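Tail lysozyme, putative (Geobacter sulfurreducens, PDB 2IA7) is of unknown function but, as a putative tail lysozyme of the baseplate wedge gp25 family, probably belongs to a contractile, phage-tail-like assembly. Local coordinates at residues A[54-62]-A[75-86]; A[88-98]-A[108-116]. All coordinates share one frame; numbering follows the deposited sequence.

Contacts 1 and 2 follow one another along the chain and share no residues: the loop 54-62 packs on helix 69-86 in contact 1, and the chain then turns into strand 90-98, which pairs with strand 106-115 in contact 2. Their centres lie about 13 Å apart, contact 1 about 7 Å and contact 2 about 9 Å from the centre of the chain. The helix is the common element. Its E78, A82 and W86 meet the loop, while V79 and K80 meet the hairpin, K80 CA lying 3.6 Å from L92 CD1. A probable hydrogen bond of 2.8 Å, E76 OE2 to A97 N, ties the two directly. No active site is established for either contact.

Contact 1 of 2, residues A[54-62]-A[75-86]; sequences DFGCGIHDR and IENEVKEALILW
With CG anti to the backbone N (chi1 -179°), F55 sends its ring to W86, whose own CG stands anti to the carbonyl carbon. This is loop-on-helix packing within the gp25-like fold: 54-62, ending in a short 3-10 turn, lies along helix 69-86. The aromatic pair is edge-to-face, with the F55 edge directed at the W86 five-membered ring and the planes 62° apart; F55 CD1 sits 3.6 Å from W86 CD2. L85 CG lies over the opposite indole face, and helix 30-42 adds I41 beside both aromatic residues. One turn back, A82 CB touches C57 CB at 3.9 Å. Toward the start of the helix segment, I59 CD1, in the conformer modelled here, comes within 3.6 Å of I75 CG1. E78, bent at chi2 (-91°), brings its carboxylate over G58, where a side chain would collide with OE1. R62 grips E78 side-on in a salt bridge, NE to OE2 at 3.0 Å using the anti lone pair, with NH2 meeting OE2 from above the carboxylate plane. One water bridges G58 N to E78 O and OE1, a second G58 O to E78 OE2. W86 NE1 donates to a further water at 3.2 Å, in the indole plane.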
loop_
_atom_site.group_PDB
_atom_site.type_symbol
_atom_site.label_atom_id
_atom_site.label_comp_id
_atom_site.label_asym_id
_atom_site.label_seq_id
_atom_site.Cartn_x
_atom_site.Cartn_y
_atom_site.Cartn_z
ATOM N N ASP A 54 -10.351 -6.435 -10.993
ATOM C CA ASP A 54 -10.585 -5.311 -10.076
ATOM C C ASP A 54 -9.605 -5.266 -8.894
ATOM O O ASP A 54 -9.490 -4.261 -8.215
ATOM C CB ASP A 54 -12.009 -5.369 -9.516
ATOM C CG ASP A 54 -13.065 -4.973 -10.532
ATOM O OD1 ASP A 54 -12.782 -4.989 -11.756
ATOM O OD2 ASP A 54 -14.189 -4.645 -10.091
ATOM N N PHE A 55 -8.910 -6.362 -8.635
ATOM C CA PHE A 55 -8.013 -6.436 -7.509
ATOM C C PHE A 55 -6.738 -5.648 -7.714
ATOM O O PHE A 55 -6.093 -5.784 -8.746
ATOM C CB PHE A 55 -7.647 -7.881 -7.221
ATOM C CG PHE A 55 -6.732 -8.046 -6.035
ATOM C CD1 PHE A 55 -7.212 -8.176 -4.754
ATOM C CD2 PHE A 55 -5.348 -8.094 -6.225
ATOM C CE1 PHE A 55 -6.337 -8.274 -3.686
ATOM C CE2 PHE A 55 -4.467 -8.232 -5.140
ATOM C CZ PHE A 55 -4.969 -8.318 -3.883
ATOM N N GLY A 56 -6.336 -4.895 -6.688
ATOM C CA GLY A 56 -5.118 -4.118 -6.694
ATOM C C GLY A 56 -5.301 -2.698 -6.203
ATOM O O GLY A 56 -6.299 -2.345 -5.542
ATOM N N CYS A 57 -4.303 -1.877 -6.514
ATOM C CA CYS A 57 -4.211 -0.513 -6.040
ATOM C C CYS A 57 -4.137 0.466 -7.229
ATOM O O CYS A 57 -3.360 0.263 -8.178
ATOM C CB CYS A 57 -2.988 -0.352 -5.149
ATOM S SG CYS A 57 -2.729 1.293 -4.517
ATOM N N GLY A 58 -4.954 1.505 -7.194
ATOM C CA GLY A 58 -5.043 2.428 -8.296
ATOM C C GLY A 58 -3.810 3.254 -8.567
ATOM O O GLY A 58 -3.718 3.873 -9.617
ATOM N N ILE A 59 -2.852 3.292 -7.640
ATOM C CA ILE A 59 -1.620 4.029 -7.856
ATOM C C ILE A 59 -0.893 3.600 -9.143
ATOM O O ILE A 59 -0.279 4.441 -9.818
ATOM C CB ILE A 59 -0.676 3.926 -6.646
ATOM C CG1 ILE A 59 0.292 5.118 -6.643
ATOM C CG2 ILE A 59 0.021 2.580 -6.613
ATOM C CD1 ILE A 59 -0.443 6.472 -6.676
ATOM N N HIS A 60 -1.013 2.324 -9.520
ATOM C CA HIS A 60 -0.350 1.795 -10.698
ATOM C C HIS A 60 -0.940 2.341 -11.995
ATOM O O HIS A 60 -0.304 2.214 -13.028
ATOM C CB HIS A 60 -0.410 0.253 -10.688
ATOM C CG HIS A 60 0.310 -0.360 -9.515
ATOM N ND1 HIS A 60 1.665 -0.609 -9.518
ATOM C CD2 HIS A 60 -0.133 -0.718 -8.294
ATOM C CE1 HIS A 60 2.016 -1.128 -8.349
ATOM N NE2 HIS A 60 0.942 -1.202 -7.588
ATOM N N ASP A 61 -2.144 2.920 -11.955
ATOM C CA ASP A 61 -2.755 3.524 -13.150
ATOM C C ASP A 61 -2.303 4.973 -13.425
ATOM O O ASP A 61 -2.581 5.514 -14.487
ATOM C CB ASP A 61 -4.259 3.496 -13.030
ATOM C CG ASP A 61 -4.799 2.084 -12.880
ATOM O OD1 ASP A 61 -4.310 1.187 -13.596
ATOM O OD2 ASP A 61 -5.706 1.875 -12.054
ATOM N N ARG A 62 -1.588 5.575 -12.484
ATOM C CA ARG A 62 -1.306 6.998 -12.534
ATOM C C ARG A 62 0.004 7.297 -13.247
ATOM O O ARG A 62 0.952 6.556 -13.093
ATOM C CB ARG A 62 -1.183 7.536 -11.132
ATOM C CG ARG A 62 -2.419 7.371 -10.268
ATOM C CD ARG A 62 -3.143 8.679 -10.164
ATOM N NE ARG A 62 -4.400 8.565 -9.418
ATOM C CZ ARG A 62 -5.392 9.454 -9.548
ATOM N NH1 ARG A 62 -5.238 10.487 -10.348
ATOM N NH2 ARG A 62 -6.515 9.308 -8.867
ATOM N N ILE A 75 -1.773 9.986 -3.456
ATOM C CA ILE A 75 -1.100 8.694 -3.331
ATOM C C ILE A 75 -1.516 7.985 -2.049
ATOM O O ILE A 75 -1.935 6.833 -2.077
ATOM C CB ILE A 75 0.398 8.850 -3.419
ATOM C CG1 ILE A 75 0.724 9.351 -4.837
ATOM C CG2 ILE A 75 1.131 7.572 -3.030
ATOM C CD1 ILE A 75 2.156 9.981 -4.889
ATOM N N GLU A 76 -1.532 8.730 -0.964
ATOM C CA GLU A 76 -2.026 8.239 0.303
ATOM C C GLU A 76 -3.427 7.686 0.186
ATOM O O GLU A 76 -3.732 6.642 0.750
ATOM C CB GLU A 76 -1.978 9.341 1.362
ATOM C CG GLU A 76 -0.579 9.665 1.853
ATOM C CD GLU A 76 -0.437 11.055 2.458
ATOM O OE1 GLU A 76 -1.462 11.782 2.596
ATOM O OE2 GLU A 76 0.699 11.439 2.746
ATOM N N ASN A 77 -4.309 8.406 -0.466
ATOM C CA ASN A 77 -5.697 8.035 -0.421
ATOM C C ASN A 77 -6.001 6.891 -1.389
ATOM O O ASN A 77 -6.862 6.059 -1.092
ATOM C CB ASN A 77 -6.535 9.284 -0.694
ATOM C CG ASN A 77 -6.418 10.308 0.442
ATOM O OD1 ASN A 77 -6.090 9.940 1.583
ATOM N ND2 ASN A 77 -6.673 11.588 0.147
ATOM N N GLU A 78 -5.190 6.739 -2.426
ATOM C CA GLU A 78 -5.248 5.544 -3.264
ATOM C C GLU A 78 -4.863 4.295 -2.457
ATOM O O GLU A 78 -5.468 3.207 -2.588
ATOM C CB GLU A 78 -4.330 5.661 -4.469
ATOM C CG GLU A 78 -4.850 6.606 -5.525
ATOM C CD GLU A 78 -5.690 5.927 -6.547
ATOM O OE1 GLU A 78 -6.351 4.926 -6.252
ATOM O OE2 GLU A 78 -5.691 6.431 -7.664
ATOM N N VAL A 79 -3.852 4.422 -1.597
ATOM C CA VAL A 79 -3.440 3.326 -0.732
ATOM C C VAL A 79 -4.565 3.038 0.250
ATOM O O VAL A 79 -4.928 1.873 0.457
ATOM C CB VAL A 79 -2.164 3.718 -0.019
ATOM C CG1 VAL A 79 -1.855 2.794 1.141
ATOM C CG2 VAL A 79 -0.986 3.803 -1.035
ATOM N N LYS A 80 -5.146 4.075 0.845
ATOM C CA LYS A 80 -6.188 3.862 1.829
ATOM C C LYS A 80 -7.312 3.080 1.158
ATOM O O LYS A 80 -7.832 2.096 1.713
ATOM C CB LYS A 80 -6.784 5.183 2.311
ATOM C CG LYS A 80 -5.893 5.975 3.259
ATOM C CD LYS A 80 -6.543 7.350 3.541
ATOM C CE LYS A 80 -5.590 8.287 4.252
ATOM N NZ LYS A 80 -6.286 9.583 4.472
ATOM N N GLU A 81 -7.784 3.572 0.007
ATOM C CA GLU A 81 -8.945 2.934 -0.599
ATOM C C GLU A 81 -8.726 1.474 -0.951
ATOM O O GLU A 81 -9.607 0.642 -0.769
ATOM C CB GLU A 81 -9.400 3.707 -1.809
ATOM C CG GLU A 81 -9.982 5.057 -1.514
ATOM C CD GLU A 81 -11.288 5.097 -0.712
ATOM O OE1 GLU A 81 -11.936 4.089 -0.320
ATOM O OE2 GLU A 81 -11.725 6.249 -0.469
ATOM N N ALA A 82 -7.558 1.151 -1.445
ATOM C CA ALA A 82 -7.213 -0.226 -1.779
ATOM C C ALA A 82 -7.192 -1.120 -0.564
ATOM O O ALA A 82 -7.695 -2.248 -0.621
ATOM C CB ALA A 82 -5.886 -0.257 -2.517
ATOM N N LEU A 83 -6.642 -0.645 0.550
ATOM C CA LEU A 83 -6.601 -1.410 1.811
ATOM C C LEU A 83 -7.942 -1.604 2.490
ATOM O O LEU A 83 -8.239 -2.662 3.062
ATOM C CB LEU A 83 -5.524 -0.852 2.744
ATOM C CG LEU A 83 -4.099 -0.910 2.165
ATOM C CD1 LEU A 83 -3.079 -0.405 3.206
ATOM C CD2 LEU A 83 -3.646 -2.283 1.714
ATOM N N ILE A 84 -8.765 -0.569 2.404
ATOM C CA ILE A 84 -10.145 -0.644 2.925
ATOM C C ILE A 84 -10.963 -1.655 2.172
ATOM O O ILE A 84 -11.669 -2.440 2.756
ATOM C CB ILE A 84 -10.813 0.716 2.867
ATOM C CG1 ILE A 84 -10.157 1.608 3.901
ATOM C CG2 ILE A 84 -12.341 0.605 3.092
ATOM C CD1 ILE A 84 -10.555 3.065 3.756
ATOM N N LEU A 85 -10.852 -1.648 0.857
ATOM C CA LEU A 85 -11.566 -2.586 0.032
ATOM C C LEU A 85 -11.048 -4.011 0.205
ATOM O O LEU A 85 -11.875 -4.937 0.315
ATOM C CB LEU A 85 -11.468 -2.153 -1.413
ATOM C CG LEU A 85 -12.253 -2.979 -2.417
ATOM C CD1 LEU A 85 -13.747 -3.060 -2.077
ATOM C CD2 LEU A 85 -12.050 -2.366 -3.800
ATOM N N TRP A 86 -9.744 -4.251 0.157
ATOM C CA TRP A 86 -9.201 -5.606 0.025
ATOM C C TRP A 86 -8.638 -6.194 1.303
ATOM O O TRP A 86 -8.326 -7.373 1.308
ATOM C CB TRP A 86 -8.148 -5.618 -1.080
ATOM C CG TRP A 86 -8.741 -5.295 -2.400
ATOM C CD1 TRP A 86 -8.541 -4.185 -3.148
ATOM C CD2 TRP A 86 -9.695 -6.097 -3.122
ATOM N NE1 TRP A 86 -9.302 -4.251 -4.322
ATOM C CE2 TRP A 86 -9.999 -5.420 -4.314
ATOM C CE3 TRP A 86 -10.278 -7.350 -2.882
ATOM C CZ2 TRP A 86 -10.905 -5.922 -5.248
ATOM C CZ3 TRP A 86 -11.159 -7.851 -3.823
ATOM C CH2 TRP A 86 -11.452 -7.138 -4.986
HETATM O O HOH W 1 -8.601 -1.445 -5.658
HETATM O O HOH W 2 -6.690 2.226 -4.979
HETATM O O HOH W 3 -6.148 5.408 -10.126
#

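Contact 2 of 2, residues A[88-98]-A[108-116]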
loop_
_atom_site.group_PDB
_atom_site.type_symbol
_atom_site.label_atom_id
_atom_site.label_comp_id
_atom_site.label_asym_id
_atom_site.label_seq_id
_atom_site.Cartn_x
_atom_site.Cartn_y
_atom_site.Cartn_z
ATOM N N PRO A 88 -10.029 -6.205 4.924
ATOM C CA PRO A 88 -10.992 -5.846 5.970
ATOM C C PRO A 88 -10.582 -6.209 7.382
ATOM O O PRO A 88 -11.281 -5.840 8.370
ATOM C CB PRO A 88 -12.254 -6.609 5.536
ATOM C CG PRO A 88 -11.783 -7.736 4.762
ATOM C CD PRO A 88 -10.559 -7.228 4.021
ATOM N N ARG A 89 -9.517 -6.967 7.538
ATOM C CA ARG A 89 -9.048 -7.395 8.879
ATOM C C ARG A 89 -8.365 -6.277 9.660
ATOM O O ARG A 89 -8.150 -6.410 10.855
ATOM C CB ARG A 89 -8.086 -8.560 8.747
ATOM C CG ARG A 89 -8.768 -9.837 8.318
ATOM C CD ARG A 89 -7.812 -10.981 8.134
ATOM N NE ARG A 89 -6.907 -10.697 7.030
ATOM C CZ ARG A 89 -5.955 -11.505 6.616
ATOM N NH1 ARG A 89 -5.763 -12.684 7.190
ATOM N NH2 ARG A 89 -5.182 -11.144 5.595
ATOM N N ILE A 90 -8.128 -5.150 9.001
ATOM C CA ILE A 90 -7.495 -3.979 9.634
ATOM C C ILE A 90 -8.341 -2.735 9.612
ATOM O O ILE A 90 -9.196 -2.601 8.751
ATOM C CB ILE A 90 -6.092 -3.708 9.007
ATOM C CG1 ILE A 90 -6.189 -3.129 7.590
ATOM C CG2 ILE A 90 -5.258 -4.992 9.043
ATOM C CD1 ILE A 90 -4.843 -2.861 6.919
ATOM N N GLU A 91 -8.055 -1.831 10.551
ATOM C CA GLU A 91 -8.529 -0.457 10.546
ATOM C C GLU A 91 -7.308 0.386 10.311
ATOM O O GLU A 91 -6.338 0.316 11.021
ATOM C CB GLU A 91 -9.144 -0.057 11.910
ATOM C CG GLU A 91 -9.523 1.416 11.897
ATOM C CD GLU A 91 -10.055 1.960 13.216
ATOM O OE1 GLU A 91 -9.721 1.425 14.301
ATOM O OE2 GLU A 91 -10.774 2.996 13.158
ATOM N N LEU A 92 -7.321 1.198 9.283
ATOM C CA LEU A 92 -6.223 2.098 9.069
ATOM C C LEU A 92 -6.237 3.266 10.037
ATOM O O LEU A 92 -7.261 3.902 10.167
ATOM C CB LEU A 92 -6.274 2.691 7.659
ATOM C CG LEU A 92 -6.125 1.715 6.496
ATOM C CD1 LEU A 92 -6.311 2.454 5.131
ATOM C CD2 LEU A 92 -4.842 0.892 6.546
ATOM N N LEU A 93 -5.095 3.572 10.646
ATOM C CA LEU A 93 -4.908 4.674 11.598
ATOM C C LEU A 93 -4.186 5.872 10.966
ATOM O O LEU A 93 -4.570 7.007 11.197
ATOM C CB LEU A 93 -4.098 4.203 12.810
ATOM C CG LEU A 93 -4.696 2.999 13.548
ATOM C CD1 LEU A 93 -3.860 2.568 14.721
ATOM C CD2 LEU A 93 -6.118 3.254 14.020
ATOM N N SER A 94 -3.168 5.630 10.135
ATOM C CA SER A 94 -2.385 6.697 9.500
ATOM C C SER A 94 -1.860 6.116 8.202
ATOM O O SER A 94 -1.326 5.017 8.195
ATOM C CB SER A 94 -1.190 7.099 10.391
ATOM O OG SER A 94 -0.639 8.289 9.870
ATOM N N VAL A 95 -1.931 6.879 7.123
ATOM C CA VAL A 95 -1.258 6.591 5.851
ATOM C C VAL A 95 -0.544 7.872 5.427
ATOM O O VAL A 95 -1.207 8.874 5.114
ATOM C CB VAL A 95 -2.219 6.075 4.754
ATOM C CG1 VAL A 95 -1.455 5.840 3.456
ATOM C CG2 VAL A 95 -2.904 4.775 5.235
ATOM N N THR A 96 0.782 7.840 5.350
ATOM C CA THR A 96 1.582 9.017 4.949
ATOM C C THR A 96 2.620 8.644 3.914
ATOM O O THR A 96 3.399 7.687 4.087
ATOM C CB THR A 96 2.381 9.560 6.177
ATOM O OG1 THR A 96 1.468 9.859 7.219
ATOM C CG2 THR A 96 3.238 10.811 5.829
ATOM N N ALA A 97 2.659 9.407 2.836
ATOM C CA ALA A 97 3.656 9.242 1.785
ATOM C C ALA A 97 4.818 10.154 2.016
ATOM O O ALA A 97 4.726 11.352 1.815
ATOM C CB ALA A 97 2.993 9.519 0.407
ATOM N N SER A 98 5.941 9.591 2.426
ATOM C CA SER A 98 7.096 10.394 2.769
ATOM C C SER A 98 8.089 10.456 1.616
ATOM O O SER A 98 8.413 9.445 1.042
ATOM C CB SER A 98 7.817 9.772 3.959
ATOM O OG SER A 98 9.066 10.424 4.124
ATOM N N LEU A 108 8.073 6.417 0.184
ATOM C CA LEU A 108 7.768 5.422 1.205
ATOM C C LEU A 108 6.409 5.709 1.791
ATOM O O LEU A 108 6.138 6.866 2.184
ATOM C CB LEU A 108 8.857 5.439 2.283
ATOM C CG LEU A 108 10.250 5.051 1.819
ATOM C CD1 LEU A 108 11.225 5.134 3.027
ATOM C CD2 LEU A 108 10.380 3.700 1.093
ATOM N N ILE A 109 5.546 4.693 1.897
ATOM C CA ILE A 109 4.228 4.854 2.518
ATOM C C ILE A 109 4.312 4.287 3.904
ATOM O O ILE A 109 4.517 3.106 4.094
ATOM C CB ILE A 109 3.106 4.187 1.752
ATOM C CG1 ILE A 109 3.291 4.484 0.250
ATOM C CG2 ILE A 109 1.797 4.662 2.300
ATOM C CD1 ILE A 109 3.220 5.932 -0.185
ATOM N N ASP A 110 4.223 5.159 4.905
ATOM C CA ASP A 110 4.181 4.760 6.306
ATOM C C ASP A 110 2.714 4.518 6.669
ATOM O O ASP A 110 1.897 5.426 6.628
ATOM C CB ASP A 110 4.754 5.856 7.153
ATOM C CG ASP A 110 6.231 6.133 6.828
ATOM O OD1 ASP A 110 7.025 5.208 6.835
ATOM O OD2 ASP A 110 6.544 7.375 6.702
ATOM N N ILE A 111 2.398 3.277 7.006
ATOM C CA ILE A 111 1.089 2.792 7.246
ATOM C C ILE A 111 1.000 2.272 8.682
ATOM O O ILE A 111 1.657 1.311 9.034
ATOM C CB ILE A 111 0.708 1.659 6.260
ATOM C CG1 ILE A 111 0.847 2.108 4.783
ATOM C CG2 ILE A 111 -0.728 1.226 6.558
ATOM C CD1 ILE A 111 0.776 0.980 3.769
ATOM N N GLU A 112 0.144 2.914 9.464
ATOM C CA GLU A 112 -0.119 2.469 10.851
ATOM C C GLU A 112 -1.522 1.916 10.822
ATOM O O GLU A 112 -2.437 2.520 10.248
ATOM C CB GLU A 112 -0.016 3.609 11.880
ATOM C CG GLU A 112 1.283 4.332 11.922
ATOM C CD GLU A 112 1.317 5.445 12.982
ATOM O OE1 GLU A 112 0.778 5.215 14.116
ATOM O OE2 GLU A 112 1.865 6.540 12.643
ATOM N N TYR A 113 -1.724 0.752 11.410
ATOM C CA TYR A 113 -2.997 0.105 11.385
ATOM C C TYR A 113 -3.228 -0.731 12.638
ATOM O O TYR A 113 -2.298 -1.083 13.352
ATOM C CB TYR A 113 -3.131 -0.721 10.120
ATOM C CG TYR A 113 -2.164 -1.879 10.004
ATOM C CD1 TYR A 113 -2.480 -3.171 10.514
ATOM C CD2 TYR A 113 -0.914 -1.727 9.379
ATOM C CE1 TYR A 113 -1.583 -4.229 10.373
ATOM C CE2 TYR A 113 -0.035 -2.779 9.242
ATOM C CZ TYR A 113 -0.375 -4.043 9.706
ATOM O OH TYR A 113 0.533 -5.062 9.593
ATOM N N ARG A 114 -4.496 -0.992 12.885
ATOM C CA ARG A 114 -4.988 -1.823 14.010
ATOM C C ARG A 114 -5.557 -3.125 13.443
ATOM O O ARG A 114 -6.344 -3.128 12.493
ATOM C CB ARG A 114 -6.087 -1.066 14.778
ATOM C CG ARG A 114 -6.657 -1.815 15.948
ATOM C CD ARG A 114 -7.695 -0.960 16.674
ATOM N NE ARG A 114 -8.854 -0.759 15.839
ATOM C CZ ARG A 114 -9.931 -1.541 15.795
ATOM N NH1 ARG A 114 -10.043 -2.594 16.570
ATOM N NH2 ARG A 114 -10.908 -1.256 14.955
ATOM N N VAL A 115 -5.089 -4.270 13.940
ATOM C CA VAL A 115 -5.681 -5.555 13.618
ATOM C C VAL A 115 -6.913 -5.727 14.452
ATOM O O VAL A 115 -6.850 -5.682 15.666
ATOM C CB VAL A 115 -4.683 -6.713 13.845
ATOM C CG1 VAL A 115 -5.359 -8.062 13.623
ATOM C CG2 VAL A 115 -3.516 -6.558 12.839
ATOM N N ARG A 116 -8.053 -5.827 13.790
ATOM C CA ARG A 116 -9.335 -5.776 14.479
ATOM C C ARG A 116 -9.485 -6.945 15.434
ATOM O O ARG A 116 -10.059 -6.790 16.528
ATOM C CB ARG A 116 -10.515 -5.749 13.468
ATOM C CG ARG A 116 -10.569 -4.499 12.630
ATOM C CD ARG A 116 -11.642 -4.642 11.537
ATOM N NE ARG A 116 -11.598 -3.553 10.565
ATOM C CZ ARG A 116 -12.053 -2.328 10.792
ATOM N NH1 ARG A 116 -12.605 -2.032 11.959
ATOM N NH2 ARG A 116 -11.915 -1.386 9.862
HETATM O O HOH W 4 1.396 7.134 8.625
#
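E91 and R114 face each other as an antiparallel hydrogen-bonded pair, joined twice through the backbone (E91 N to R114 O and R114 N to E91 O, each 2.9 Å) and again by a salt bridge between their side chains. E91 OE1 accepts from R114 NE at 2.8 Å, nearly in line with its C-O bond, and from NH2 from above the carboxylate plane; the carboxylate and guanidinium planes are nearly perpendicular, at 89°. The bend of R114 at chi3 (67°) turns its guanidinium back to that oxygen, while NH1 bonds to N119. A leucine in place of R114 would probably leave E91 OE1 without either donor and N119 without its arginine mate. At the strand end, R116 N satisfies R89 O at 3.0 Å, and the R116 guanidinium lays one face over E91 CB, adding weak bonds to the carbonyls of P88 and I90. Midway, E112 O takes two donors, L93 N (2.9 Å) and S94 N (3.2 Å), both from the same face of its plane. Beyond it E112 N meets S94 O, T96 and D110 exchange two bonds, and S98 and L108 likewise exchange two, the shorter S98 N to L108 O at 2.7 Å. D110 O also accepts from a water that links S94 OG and T96 OG1, whereas D110 OD2 forms a salt bridge with R100. On the face toward the helices, I90 CG2 packs on Y113 CD1 (3.6 Å) and V95 CG1 on I109 CG2. The doubled bond at E112, with the register slipping by one, defines a classic beta bulge within an antiparallel hairpin.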